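Local coordinates for AlgX/AlgJ SGNH hydrolase-like domain-containing protein (Eubacterium siraeum, PDB 4NZK) that is of unknown function but belongs to the DHHW family, whose relation to SGNH hydrolases suggests an esterase-like or acyl-handling role, at residues Asn90-Lys95 against Val100-Met105; Cys284-Ser289 against Leu315-Phe320; Ala293-Phe298 against Ile305-Ile310; Val329-Cys334 against Glu344-Asn349. All coordinates share one frame; numbering follows the deposited sequence. Where two conformers were deposited one is given.

Contact 1. Residues Asn90-Lys95 against Val100-Met105; sequences NEFKEK and VNVFNM
Val-102 meets Phe-92 and Lys-93 with the same methyl group, and CG2 does nearly all the apolar work of this helix-strand contact. It sits at the edge of the Phe-92 ring, near the ring plane and 4.0 Å from CE2. On its other flank it lies 3.7 Å from CD of Lys-93, whose methylene chain runs past the valine in the opposite direction. With CG2 trans to the carbonyl carbon, the branched valine turns this methyl to the helix, and its compact shape suits a strand residue under a helix.

The Lys-93 end is looser and more polar. The bend in the lysine chain at chi2 (64°) carries the amine past the hydrophobic patch to the loop residue Val-100, where NZ donates to the carbonyl O at 2.8 Å. The C=O...N angle is 152°, with the amine tilted 27° out of the carbonyl plane. NZ also donates to a water at 2.9 Å, and that water accepts from the Val-102 backbone N as well; Gly-97 O is a further acceptor. A long, flexible lysine can thus be greasy along its stem and polar at its tip, where the water and two carbonyl oxygens take up the amine.

The contact turns helix 83-96 back onto strand 101-107, which runs between strands 141-142 and 328-334; Phe-92 also reaches Ile-321 of helix 317-323.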
loop_
_atom_site.group_PDB
_atom_site.type_symbol
_atom_site.label_atom_id
_atom_site.label_comp_id
_atom_site.label_asym_id
_atom_site.label_seq_id
_atom_site.Cartn_x
_atom_site.Cartn_y
_atom_site.Cartn_z
ATOM N N ASN A 90 11.142 -15.261 0.689
ATOM C CA ASN A 90 12.330 -15.947 1.221
ATOM C C ASN A 90 13.363 -16.156 0.110
ATOM O O ASN A 90 14.561 -15.980 0.333
ATOM C CB ASN A 90 11.954 -17.261 1.843
ATOM C CG ASN A 90 11.233 -17.072 3.169
ATOM O OD1 ASN A 90 11.267 -15.986 3.774
ATOM N ND2 ASN A 90 10.567 -18.136 3.614
ATOM N N GLU A 91 12.879 -16.515 -1.072
ATOM C CA GLU A 91 13.750 -16.717 -2.230
ATOM C C GLU A 91 14.414 -15.409 -2.633
ATOM O O GLU A 91 15.621 -15.382 -2.928
ATOM C CB GLU A 91 12.965 -17.287 -3.411
ATOM C CG GLU A 91 13.762 -17.366 -4.711
ATOM C CD GLU A 91 14.779 -18.501 -4.744
ATOM O OE1 GLU A 91 14.781 -19.349 -3.813
ATOM O OE2 GLU A 91 15.551 -18.570 -5.741
ATOM N N PHE A 92 13.617 -14.332 -2.671
ATOM C CA PHE A 92 14.161 -13.046 -2.988
ATOM C C PHE A 92 15.286 -12.707 -2.013
ATOM O O PHE A 92 16.352 -12.213 -2.421
ATOM C CB PHE A 92 13.064 -11.969 -2.944
ATOM C CG PHE A 92 13.594 -10.592 -3.202
ATOM C CD1 PHE A 92 13.748 -10.119 -4.480
ATOM C CD2 PHE A 92 13.948 -9.788 -2.156
ATOM C CE1 PHE A 92 14.255 -8.851 -4.704
ATOM C CE2 PHE A 92 14.468 -8.540 -2.368
ATOM C CZ PHE A 92 14.621 -8.075 -3.641
ATOM N N LYS A 93 15.035 -12.899 -0.716
ATOM C CA LYS A 93 16.036 -12.591 0.300
ATOM C C LYS A 93 17.304 -13.433 0.110
ATOM O O LYS A 93 18.427 -12.914 0.223
ATOM C CB LYS A 93 15.456 -12.758 1.693
ATOM C CG LYS A 93 16.487 -12.687 2.805
ATOM C CD LYS A 93 17.206 -11.353 2.944
ATOM C CE LYS A 93 18.306 -11.487 4.004
ATOM N NZ LYS A 93 18.919 -10.161 4.280
ATOM N N GLU A 94 17.133 -14.722 -0.221
ATOM C CA GLU A 94 18.314 -15.563 -0.469
ATOM C C GLU A 94 19.144 -14.981 -1.636
ATOM O O GLU A 94 20.378 -15.053 -1.619
ATOM C CB GLU A 94 17.903 -17.005 -0.808
ATOM C CG GLU A 94 17.288 -17.833 0.299
ATOM C CD GLU A 94 16.669 -19.157 -0.209
ATOM O OE1 GLU A 94 16.892 -19.565 -1.385
ATOM O OE2 GLU A 94 15.907 -19.767 0.566
ATOM N N LYS A 95 18.462 -14.500 -2.668
ATOM C CA LYS A 95 19.109 -13.937 -3.871
ATOM C C LYS A 95 19.857 -12.639 -3.613
ATOM O O LYS A 95 20.892 -12.385 -4.220
ATOM C CB LYS A 95 18.107 -13.683 -4.995
ATOM C CG LYS A 95 17.401 -14.924 -5.500
ATOM C CD LYS A 95 18.372 -16.069 -5.662
ATOM C CE LYS A 95 17.693 -17.262 -6.325
ATOM N NZ LYS A 95 18.641 -18.179 -6.996
ATOM N N VAL A 100 21.518 -6.800 2.250
ATOM C CA VAL A 100 20.334 -6.046 1.898
ATOM C C VAL A 100 19.268 -6.466 2.880
ATOM O O VAL A 100 18.935 -7.635 2.963
ATOM C CB VAL A 100 19.905 -6.348 0.443
ATOM C CG1 VAL A 100 18.637 -5.609 0.111
ATOM C CG2 VAL A 100 21.036 -5.953 -0.528
ATOM N N ASN A 101 18.703 -5.501 3.606
ATOM C CA ASN A 101 17.609 -5.818 4.546
ATOM C C ASN A 101 16.311 -5.838 3.794
ATOM O O ASN A 101 16.041 -4.925 3.023
ATOM C CB ASN A 101 17.538 -4.850 5.739
ATOM C CG ASN A 101 18.488 -5.265 6.823
ATOM O OD1 ASN A 101 18.844 -6.452 6.927
ATOM N ND2 ASN A 101 18.881 -4.332 7.655
ATOM N N VAL A 102 15.550 -6.918 4.001
ATOM C CA VAL A 102 14.258 -7.107 3.328
ATOM C C VAL A 102 13.192 -7.132 4.417
ATOM O O VAL A 102 13.340 -7.838 5.431
ATOM C CB VAL A 102 14.234 -8.411 2.545
ATOM C CG1 VAL A 102 12.900 -8.613 1.831
ATOM C CG2 VAL A 102 15.415 -8.434 1.530
ATOM N N PHE A 103 12.167 -6.300 4.215
ATOM C CA PHE A 103 11.101 -6.091 5.179
ATOM C C PHE A 103 9.779 -6.505 4.532
ATOM O O PHE A 103 9.597 -6.386 3.307
ATOM C CB PHE A 103 10.975 -4.615 5.544
ATOM C CG PHE A 103 12.188 -3.993 6.201
ATOM C CD1 PHE A 103 13.313 -3.612 5.466
ATOM C CD2 PHE A 103 12.180 -3.750 7.558
ATOM C CE1 PHE A 103 14.381 -2.975 6.091
ATOM C CE2 PHE A 103 13.250 -3.138 8.191
ATOM C CZ PHE A 103 14.357 -2.767 7.457
ATOM N N ASN A 104 8.867 -6.984 5.362
ATOM C CA ASN A 104 7.537 -7.377 4.931
ATOM C C ASN A 104 6.499 -6.620 5.771
ATOM O O ASN A 104 6.570 -6.621 6.992
ATOM C CB ASN A 104 7.361 -8.859 5.235
ATOM C CG ASN A 104 5.956 -9.339 4.973
ATOM O OD1 ASN A 104 5.472 -9.228 3.866
ATOM N ND2 ASN A 104 5.287 -9.846 6.014
HETATM N N MSE A 105 5.538 -6.002 5.094
HETATM C CA MSE A 105 4.423 -5.321 5.788
HETATM C C MSE A 105 3.140 -5.565 5.045
HETATM O O MSE A 105 2.822 -4.881 4.069
HETATM C CB MSE A 105 4.742 -3.830 6.008
HETATM C CG MSE A 105 3.664 -3.222 6.951
HETATM SE SE MSE A 105 4.103 -1.406 7.499
HETATM C CE MSE A 105 4.214 -0.617 5.762
HETATM O O HOH W 1 16.689 -9.011 5.734
#

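Contact 2. Residues Cys284-Ser289 against Leu315-Phe320; sequences CIFKDS and LYAPDF. With EDO (1,2-ethanediol), chain B.
The Phe-320 ring takes the sulfur of Cys-284 at its edge: SG lies 3.9 Å from CE2 and 5.2 Å from the ring centroid, 89° off the normal, a sulfur-aromatic contact made in the ring plane. Phe-238 adds an edge-to-face ring partner. The ring of Tyr-316, by contrast, has Pro-318 CD 3.4 Å above its centre on one face and Asp-319 CG in plane at its edge; this local contact forms where the helix begins, with Tyr-316 as the N-cap.

The second junction is made by Phe-286, whose CZ touches CB of Ala-317 at 3.8 Å. The long aromatic bridges the gap between strand and helix, while the alanine is small enough to let it reach the helix surface. Cys-284 and Phe-286 alternate with Ile-285, so both point to the helix; the chi1 of -173° swings SG of the cysteine over to the Phe-320 edge.

Beyond the apolar part, Lys-287 NZ donates to both oxygens of a 1,2-ethanediol, each at 2.9 Å, and forms salt bridges with Asp-309 and Asp-267. Ser-289 OG is hydrogen-bonded to His-164 NE2, a serine-histidine pairing consistent with the SGNH hydrolase relationship, though its role here is unproven.

Strand 282-287 lies between strands 328-334 and 304-309, and helix 317-323 covers one face of it next to helix 83-96.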
loop_
_atom_site.group_PDB
_atom_site.type_symbol
_atom_site.label_atom_id
_atom_site.label_comp_id
_atom_site.label_asym_id
_atom_site.label_seq_id
_atom_site.Cartn_x
_atom_site.Cartn_y
_atom_site.Cartn_z
ATOM N N CYS A 284 13.936 0.113 -2.071
ATOM C CA CYS A 284 13.094 -0.335 -3.171
ATOM C C CYS A 284 11.820 -0.904 -2.558
ATOM O O CYS A 284 11.878 -1.708 -1.619
ATOM C CB CYS A 284 13.810 -1.422 -3.963
ATOM S SG CYS A 284 12.955 -1.901 -5.462
ATOM N N ILE A 285 10.680 -0.454 -3.063
ATOM C CA ILE A 285 9.380 -0.917 -2.611
ATOM C C ILE A 285 8.766 -1.776 -3.704
ATOM O O ILE A 285 8.718 -1.381 -4.872
ATOM C CB ILE A 285 8.413 0.233 -2.331
ATOM C CG1 ILE A 285 9.024 1.222 -1.360
ATOM C CG2 ILE A 285 7.089 -0.287 -1.802
ATOM C CD1 ILE A 285 8.382 2.577 -1.466
ATOM N N PHE A 286 8.358 -2.967 -3.327
ATOM C CA PHE A 286 7.614 -3.855 -4.184
ATOM C C PHE A 286 6.241 -3.963 -3.583
ATOM O O PHE A 286 6.066 -4.449 -2.480
ATOM C CB PHE A 286 8.270 -5.217 -4.270
ATOM C CG PHE A 286 9.561 -5.203 -5.041
ATOM C CD1 PHE A 286 9.575 -4.917 -6.393
ATOM C CD2 PHE A 286 10.755 -5.507 -4.400
ATOM C CE1 PHE A 286 10.766 -4.912 -7.088
ATOM C CE2 PHE A 286 11.946 -5.477 -5.099
ATOM C CZ PHE A 286 11.930 -5.181 -6.437
ATOM N N LYS A 287 5.253 -3.470 -4.311
ATOM C CA LYS A 287 3.942 -3.265 -3.722
ATOM C C LYS A 287 2.780 -3.656 -4.615
ATOM O O LYS A 287 2.947 -3.945 -5.794
ATOM C CB LYS A 287 3.827 -1.769 -3.317
ATOM C CG LYS A 287 4.196 -0.723 -4.382
ATOM C CD LYS A 287 3.143 -0.576 -5.439
ATOM C CE LYS A 287 3.462 0.492 -6.463
ATOM N NZ LYS A 287 2.296 0.630 -7.381
ATOM N N ASP A 288 1.611 -3.706 -3.994
ATOM C CA ASP A 288 0.339 -3.629 -4.698
ATOM C C ASP A 288 -0.170 -2.183 -4.490
ATOM O O ASP A 288 0.545 -1.328 -3.949
ATOM C CB ASP A 288 -0.652 -4.677 -4.205
ATOM C CG ASP A 288 -1.289 -4.329 -2.841
ATOM O OD1 ASP A 288 -0.895 -3.304 -2.201
ATOM O OD2 ASP A 288 -2.213 -5.090 -2.379
ATOM N N SER A 289 -1.390 -1.876 -4.898
ATOM C CA SER A 289 -1.796 -0.493 -4.866
ATOM C C SER A 289 -1.893 0.146 -3.475
ATOM O O SER A 289 -1.821 1.383 -3.369
ATOM C CB SER A 289 -3.082 -0.266 -5.658
ATOM O OG SER A 289 -4.157 -1.000 -5.126
ATOM N N LEU A 315 11.816 -6.900 -15.275
ATOM C CA LEU A 315 13.210 -7.121 -15.030
ATOM C C LEU A 315 13.379 -8.267 -14.037
ATOM O O LEU A 315 12.412 -8.840 -13.566
ATOM C CB LEU A 315 13.823 -5.852 -14.454
ATOM C CG LEU A 315 13.877 -4.606 -15.299
ATOM C CD1 LEU A 315 14.497 -3.502 -14.473
ATOM C CD2 LEU A 315 14.674 -4.854 -16.563
ATOM N N TYR A 316 14.631 -8.574 -13.709
ATOM C CA TYR A 316 14.964 -9.558 -12.673
ATOM C C TYR A 316 15.330 -8.782 -11.397
ATOM O O TYR A 316 16.341 -8.119 -11.317
ATOM C CB TYR A 316 16.092 -10.456 -13.137
ATOM C CG TYR A 316 16.559 -11.469 -12.107
ATOM C CD1 TYR A 316 15.677 -12.407 -11.564
ATOM C CD2 TYR A 316 17.882 -11.511 -11.689
ATOM C CE1 TYR A 316 16.097 -13.360 -10.629
ATOM C CE2 TYR A 316 18.316 -12.447 -10.760
ATOM C CZ TYR A 316 17.425 -13.375 -10.229
ATOM O OH TYR A 316 17.859 -14.289 -9.316
ATOM N N ALA A 317 14.456 -8.858 -10.413
ATOM C CA ALA A 317 14.554 -7.985 -9.245
ATOM C C ALA A 317 15.886 -8.043 -8.481
ATOM O O ALA A 317 16.409 -6.992 -8.070
ATOM C CB ALA A 317 13.348 -8.167 -8.313
ATOM N N PRO A 318 16.457 -9.237 -8.293
ATOM C CA PRO A 318 17.716 -9.231 -7.527
ATOM C C PRO A 318 18.827 -8.428 -8.229
ATOM O O PRO A 318 19.622 -7.733 -7.573
ATOM C CB PRO A 318 18.046 -10.717 -7.388
ATOM C CG PRO A 318 16.683 -11.359 -7.402
ATOM C CD PRO A 318 15.903 -10.587 -8.444
ATOM N N ASP A 319 18.864 -8.490 -9.552
ATOM C CA ASP A 319 19.847 -7.713 -10.300
ATOM C C ASP A 319 19.509 -6.212 -10.257
ATOM O O ASP A 319 20.399 -5.381 -10.214
ATOM C CB ASP A 319 19.930 -8.189 -11.732
ATOM C CG ASP A 319 20.755 -9.464 -11.888
ATOM O OD1 ASP A 319 21.376 -9.958 -10.915
ATOM O OD2 ASP A 319 20.797 -9.933 -13.052
ATOM N N PHE A 320 18.227 -5.870 -10.295
ATOM C CA PHE A 320 17.809 -4.472 -10.138
ATOM C C PHE A 320 18.296 -3.897 -8.790
ATOM O O PHE A 320 18.755 -2.753 -8.727
ATOM C CB PHE A 320 16.280 -4.416 -10.287
ATOM C CG PHE A 320 15.702 -3.057 -10.188
ATOM C CD1 PHE A 320 15.797 -2.184 -11.260
ATOM C CD2 PHE A 320 15.026 -2.662 -9.073
ATOM C CE1 PHE A 320 15.228 -0.938 -11.203
ATOM C CE2 PHE A 320 14.460 -1.405 -9.008
ATOM C CZ PHE A 320 14.548 -0.549 -10.086
HETATM C C1 EDO B . 4.058 3.496 -9.255
HETATM O O1 EDO B . 2.889 3.271 -8.484
HETATM C C2 EDO B . 4.919 2.229 -9.425
HETATM O O2 EDO B . 4.100 1.087 -9.643
#

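Contact 3. Residues Ala293-Phe298 against Ile305-Ile310; sequences AEVPFF and IYVCDI
Val-295 and Val-307 both hold CG1 trans to the backbone N (chi1 175° and -170°), which turns their methyl pairs toward each other, tip to tip. They join two parts of a crossover in the alpha/beta sheet: residues 293-298 belong to the connection that leads from strand 282-287 to its parallel neighbour 304-309, and they fold back over that second strand. Val-295 CG2 lies 3.9 Å from CG2 of Val-307 and equally far from its CG1, so the branched tips mesh as a compact apolar patch.

Ile-305 supplies the other end of the contact. It extends CD1 toward Phe-298, whereas Val-307 meets another branched side chain; Ile-273 of strand 270-275 lies beside both strand residues. The Phe-298 ring leads away, toward Ala-174 and Cys-178 of helix 167-180, and one of its faces takes Glu-294 O 3.7 Å above its centre. What meets the strand is therefore the base of the phenylalanine: its CB is 3.7 Å from Ile-305 CD1, and that same methyl is 3.6 Å from Phe-298 O.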
loop_
_atom_site.group_PDB
_atom_site.type_symbol
_atom_site.label_atom_id
_atom_site.label_comp_id
_atom_site.label_asym_id
_atom_site.label_seq_id
_atom_site.Cartn_x
_atom_site.Cartn_y
_atom_site.Cartn_z
ATOM N N ALA A 293 0.196 4.795 -1.432
ATOM C CA ALA A 293 -0.019 5.867 -0.449
ATOM C C ALA A 293 1.038 5.946 0.629
ATOM O O ALA A 293 1.086 6.920 1.378
ATOM C CB ALA A 293 -1.403 5.759 0.182
ATOM N N GLU A 294 1.872 4.916 0.732
ATOM C CA GLU A 294 2.982 4.942 1.697
ATOM C C GLU A 294 4.119 5.821 1.206
ATOM O O GLU A 294 4.836 6.391 1.994
ATOM C CB GLU A 294 3.552 3.540 1.948
ATOM C CG GLU A 294 2.546 2.557 2.537
ATOM C CD GLU A 294 3.084 1.130 2.703
ATOM O OE1 GLU A 294 4.296 0.968 2.922
ATOM O OE2 GLU A 294 2.263 0.155 2.638
ATOM N N VAL A 295 4.273 5.928 -0.110
ATOM C CA VAL A 295 5.473 6.551 -0.700
ATOM C C VAL A 295 5.755 7.965 -0.227
ATOM O O VAL A 295 6.913 8.259 0.127
ATOM C CB VAL A 295 5.466 6.435 -2.245
ATOM C CG1 VAL A 295 6.638 7.176 -2.859
ATOM C CG2 VAL A 295 5.518 4.963 -2.653
ATOM N N PRO A 296 4.721 8.836 -0.153
ATOM C CA PRO A 296 4.999 10.195 0.319
ATOM C C PRO A 296 5.667 10.248 1.703
ATOM O O PRO A 296 6.391 11.192 2.016
ATOM C CB PRO A 296 3.594 10.829 0.364
ATOM C CG PRO A 296 2.868 10.139 -0.768
ATOM C CD PRO A 296 3.324 8.703 -0.611
ATOM N N PHE A 297 5.409 9.238 2.521
ATOM C CA PHE A 297 5.907 9.193 3.911
ATOM C C PHE A 297 7.293 8.620 4.033
ATOM O O PHE A 297 7.793 8.509 5.144
ATOM C CB PHE A 297 4.917 8.417 4.779
ATOM C CG PHE A 297 3.510 8.926 4.651
ATOM C CD1 PHE A 297 3.213 10.248 4.978
ATOM C CD2 PHE A 297 2.493 8.118 4.175
ATOM C CE1 PHE A 297 1.925 10.757 4.849
ATOM C CE2 PHE A 297 1.218 8.619 4.032
ATOM C CZ PHE A 297 0.924 9.931 4.368
ATOM N N PHE A 298 7.917 8.258 2.909
ATOM C CA PHE A 298 9.302 7.783 2.928
ATOM C C PHE A 298 10.321 8.820 2.473
ATOM O O PHE A 298 11.526 8.660 2.710
ATOM C CB PHE A 298 9.471 6.539 2.054
ATOM C CG PHE A 298 8.628 5.373 2.474
ATOM C CD1 PHE A 298 8.379 5.110 3.795
ATOM C CD2 PHE A 298 8.099 4.522 1.519
ATOM C CE1 PHE A 298 7.638 3.995 4.165
ATOM C CE2 PHE A 298 7.346 3.428 1.883
ATOM C CZ PHE A 298 7.118 3.170 3.194
ATOM N N ILE A 305 14.420 6.306 -3.374
ATOM C CA ILE A 305 13.306 5.390 -3.301
ATOM C C ILE A 305 12.949 4.933 -4.690
ATOM O O ILE A 305 12.709 5.752 -5.565
ATOM C CB ILE A 305 12.071 6.013 -2.622
ATOM C CG1 ILE A 305 12.409 6.521 -1.209
ATOM C CG2 ILE A 305 10.946 4.997 -2.505
ATOM C CD1 ILE A 305 11.583 7.695 -0.794
ATOM N N TYR A 306 12.886 3.626 -4.871
ATOM C CA TYR A 306 12.414 3.038 -6.131
ATOM C C TYR A 306 11.073 2.376 -5.857
ATOM O O TYR A 306 10.954 1.570 -4.963
ATOM C CB TYR A 306 13.407 2.002 -6.670
ATOM C CG TYR A 306 14.748 2.594 -7.038
ATOM C CD1 TYR A 306 15.651 2.955 -6.054
ATOM C CD2 TYR A 306 15.121 2.755 -8.362
ATOM C CE1 TYR A 306 16.880 3.506 -6.375
ATOM C CE2 TYR A 306 16.364 3.293 -8.692
ATOM C CZ TYR A 306 17.233 3.650 -7.691
ATOM O OH TYR A 306 18.446 4.204 -8.013
ATOM N N VAL A 307 10.081 2.729 -6.654
ATOM C CA VAL A 307 8.717 2.279 -6.443
ATOM C C VAL A 307 8.339 1.366 -7.603
ATOM O O VAL A 307 8.271 1.803 -8.762
ATOM C CB VAL A 307 7.701 3.424 -6.354
ATOM C CG1 VAL A 307 6.354 2.877 -5.887
ATOM C CG2 VAL A 307 8.179 4.511 -5.422
ATOM N N CYS A 308 8.102 0.105 -7.268
ATOM C CA CYS A 308 7.800 -0.939 -8.228
ATOM C C CYS A 308 6.556 -1.711 -7.828
ATOM O O CYS A 308 6.322 -1.956 -6.660
ATOM C CB CYS A 308 8.951 -1.928 -8.244
ATOM S SG CYS A 308 10.601 -1.215 -8.541
ATOM N N ASP A 309 5.776 -2.113 -8.818
ATOM C CA ASP A 309 4.564 -2.872 -8.594
ATOM C C ASP A 309 4.815 -4.334 -8.967
ATOM O O ASP A 309 5.287 -4.627 -10.062
ATOM C CB ASP A 309 3.414 -2.337 -9.446
ATOM C CG ASP A 309 2.068 -2.810 -8.927
ATOM O OD1 ASP A 309 1.766 -4.032 -9.094
ATOM O OD2 ASP A 309 1.322 -1.955 -8.366
ATOM N N ILE A 310 4.440 -5.252 -8.079
ATOM C CA ILE A 310 4.658 -6.679 -8.327
ATOM C C ILE A 310 3.915 -7.223 -9.549
ATOM O O ILE A 310 4.262 -8.275 -10.046
ATOM C CB ILE A 310 4.273 -7.509 -7.089
ATOM C CG1 ILE A 310 2.766 -7.392 -6.800
ATOM C CG2 ILE A 310 5.088 -7.074 -5.876
ATOM C CD1 ILE A 310 2.312 -8.113 -5.567
#

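Contact 4. Residues Val329-Cys334 against Glu344-Asn349; sequences VLFTMC and EGIKNN
Phe-331 and Ile-346 form the main apolar junction between strand 328-334, an interior strand of the mixed alpha/beta sheet between 101-107 and 282-287, and helix 344-350, which packs on the sheet near the C terminus. The isoleucine reaches down with CD1, which comes within 4.1 Å of Phe-331 CD2 and 4.2 Å of CE2. Its CG1 branch lies trans to the carbonyl carbon (chi1 -59°), directing the long arm to the sheet. Selenomethionine Met-333 makes a looser contact: in one of its two conformers CE lies 4.4 Å from the same methyl, so this touch is tentative. A slender, flexible side chain would suit this spot, filling in beside a rigid ring.

Aromatic contacts extend the patch: the Phe-331 ring meets Phe-92 edge-to-face and Phe-286 with the planes about 30° apart, and Tyr-85 of helix 83-96 touches Phe-331, Met-333 and Ile-346.

Polar and covalent links surround the apolar junction. Glu-344 bonds through its two carboxylate oxygens to Tyr-88 and Asn-84, tying this helix to helix 83-96. Cys-334, the N-cap of the helix that follows the strand, carries an unidentified group covalently attached to SG.

Within the helix, which widens to a pi-type turn at 346-349, Asn-349 N donates to Gly-345 O at 2.8 Å. Because glycine has no side chain, the Asn-349 carboxamide can fold over it, ND2 lying 3.6 Å from Gly-345 CA.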
loop_
_atom_site.group_PDB
_atom_site.type_symbol
_atom_site.label_atom_id
_atom_site.label_comp_id
_atom_site.label_asym_id
_atom_site.label_seq_id
_atom_site.Cartn_x
_atom_site.Cartn_y
_atom_site.Cartn_z
ATOM N N VAL A 329 14.748 -3.238 1.164
ATOM C CA VAL A 329 13.627 -3.603 0.284
ATOM C C VAL A 329 12.401 -3.784 1.162
ATOM O O VAL A 329 12.467 -4.508 2.156
ATOM C CB VAL A 329 13.917 -4.915 -0.496
ATOM C CG1 VAL A 329 12.716 -5.280 -1.362
ATOM C CG2 VAL A 329 15.156 -4.734 -1.361
ATOM N N LEU A 330 11.287 -3.170 0.766
ATOM C CA LEU A 330 10.030 -3.349 1.444
ATOM C C LEU A 330 9.019 -3.984 0.493
ATOM O O LEU A 330 8.733 -3.446 -0.553
ATOM C CB LEU A 330 9.509 -1.992 1.921
ATOM C CG LEU A 330 8.117 -2.006 2.523
ATOM C CD1 LEU A 330 8.050 -2.846 3.789
ATOM C CD2 LEU A 330 7.675 -0.582 2.811
ATOM N N PHE A 331 8.466 -5.116 0.922
ATOM C CA PHE A 331 7.311 -5.728 0.290
ATOM C C PHE A 331 6.100 -5.315 1.130
ATOM O O PHE A 331 6.055 -5.572 2.364
ATOM C CB PHE A 331 7.406 -7.243 0.322
ATOM C CG PHE A 331 8.381 -7.794 -0.664
ATOM C CD1 PHE A 331 9.712 -7.919 -0.341
ATOM C CD2 PHE A 331 7.974 -8.124 -1.936
ATOM C CE1 PHE A 331 10.622 -8.439 -1.256
ATOM C CE2 PHE A 331 8.876 -8.622 -2.869
ATOM C CZ PHE A 331 10.199 -8.768 -2.520
ATOM N N THR A 332 5.150 -4.648 0.483
ATOM C CA THR A 332 3.984 -4.189 1.194
ATOM C C THR A 332 2.765 -4.269 0.307
ATOM O O THR A 332 2.796 -3.882 -0.850
ATOM C CB THR A 332 4.225 -2.787 1.778
ATOM O OG1 THR A 332 3.098 -2.412 2.612
ATOM C CG2 THR A 332 4.449 -1.737 0.729
HETATM N N MSE A 333 1.689 -4.792 0.888
HETATM C CA MSE A 333 0.455 -5.018 0.162
HETATM C C MSE A 333 -0.631 -5.388 1.112
HETATM O O MSE A 333 -0.371 -5.666 2.284
HETATM C CB MSE A 333 0.635 -6.133 -0.864
HETATM C CG MSE A 333 1.220 -7.451 -0.339
HETATM SE SE MSE A 333 1.525 -8.494 -2.013
HETATM C CE MSE A 333 3.304 -7.643 -1.994
ATOM N N CYS A 334 -1.868 -5.394 0.635
ATOM C CA CYS A 334 -2.967 -5.828 1.483
ATOM C C CYS A 334 -3.027 -7.354 1.526
ATOM O O CYS A 334 -2.447 -8.060 0.714
ATOM C CB CYS A 334 -4.294 -5.230 1.025
ATOM S SG CYS A 334 -4.956 -6.035 -0.456
ATOM N N GLU A 344 1.615 -14.037 -6.827
ATOM C CA GLU A 344 2.313 -14.824 -7.844
ATOM C C GLU A 344 3.175 -13.937 -8.730
ATOM O O GLU A 344 4.109 -14.425 -9.390
ATOM C CB GLU A 344 1.329 -15.640 -8.685
ATOM C CG GLU A 344 0.500 -16.618 -7.851
ATOM C CD GLU A 344 1.349 -17.563 -6.982
ATOM O OE1 GLU A 344 2.350 -18.120 -7.491
ATOM O OE2 GLU A 344 1.042 -17.746 -5.777
ATOM N N GLY A 345 2.905 -12.628 -8.734
ATOM C CA GLY A 345 3.741 -11.704 -9.499
ATOM C C GLY A 345 5.170 -11.646 -8.991
ATOM O O GLY A 345 6.122 -11.307 -9.728
ATOM N N ILE A 346 5.347 -11.952 -7.721
ATOM C CA ILE A 346 6.681 -11.961 -7.177
ATOM C C ILE A 346 7.466 -13.072 -7.894
ATOM O O ILE A 346 8.589 -12.847 -8.321
ATOM C CB ILE A 346 6.687 -12.098 -5.653
ATOM C CG1 ILE A 346 5.895 -10.922 -5.028
ATOM C CG2 ILE A 346 8.125 -12.155 -5.129
ATOM C CD1 ILE A 346 5.576 -11.092 -3.537
ATOM N N LYS A 347 6.870 -14.255 -8.011
ATOM C CA LYS A 347 7.532 -15.387 -8.662
ATOM C C LYS A 347 7.651 -15.139 -10.158
ATOM O O LYS A 347 8.724 -15.271 -10.724
ATOM C CB LYS A 347 6.747 -16.674 -8.408
ATOM C CG LYS A 347 7.344 -17.866 -9.130
ATOM C CD LYS A 347 6.545 -19.135 -8.965
ATOM C CE LYS A 347 7.214 -20.232 -9.796
ATOM N NZ LYS A 347 6.597 -21.575 -9.616
ATOM N N ASN A 348 6.567 -14.689 -10.782
ATOM C CA ASN A 348 6.547 -14.615 -12.245
ATOM C C ASN A 348 7.191 -13.411 -12.846
ATOM O O ASN A 348 7.616 -13.450 -14.014
ATOM C CB ASN A 348 5.116 -14.686 -12.727
ATOM C CG ASN A 348 4.445 -16.009 -12.359
ATOM O OD1 ASN A 348 5.101 -17.049 -12.247
ATOM N ND2 ASN A 348 3.147 -15.958 -12.142
ATOM N N ASN A 349 7.228 -12.323 -12.077
ATOM C CA ASN A 349 7.798 -11.066 -12.566
ATOM C C ASN A 349 9.118 -10.726 -11.877
ATOM O O ASN A 349 10.119 -10.524 -12.526
ATOM C CB ASN A 349 6.786 -9.926 -12.424
ATOM C CG ASN A 349 5.449 -10.218 -13.112
ATOM O OD1 ASN A 349 5.399 -10.863 -14.166
ATOM N ND2 ASN A 349 4.344 -9.767 -12.488
#

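From the N terminus, contact 1 comes first and closes a very short turn, four residues long, between helix 83-96 and strand 101-107. Contact 2 then opens on strand 282-287 and closes on helix 317-323; contact 3 opens and closes within that span, folding the crossover segment 293-298 onto strand 304-309. Contact 4 follows, returning the chain from strand 328-334 to helix 344-350. No two contacts interlock along the chain. All share one sheet, in which strands 101-107, 328-334, 282-287 and 304-309 lie side by side in parallel. Contacts 1, 2 and 4 put helices on one face, and contact 3 packs against the other.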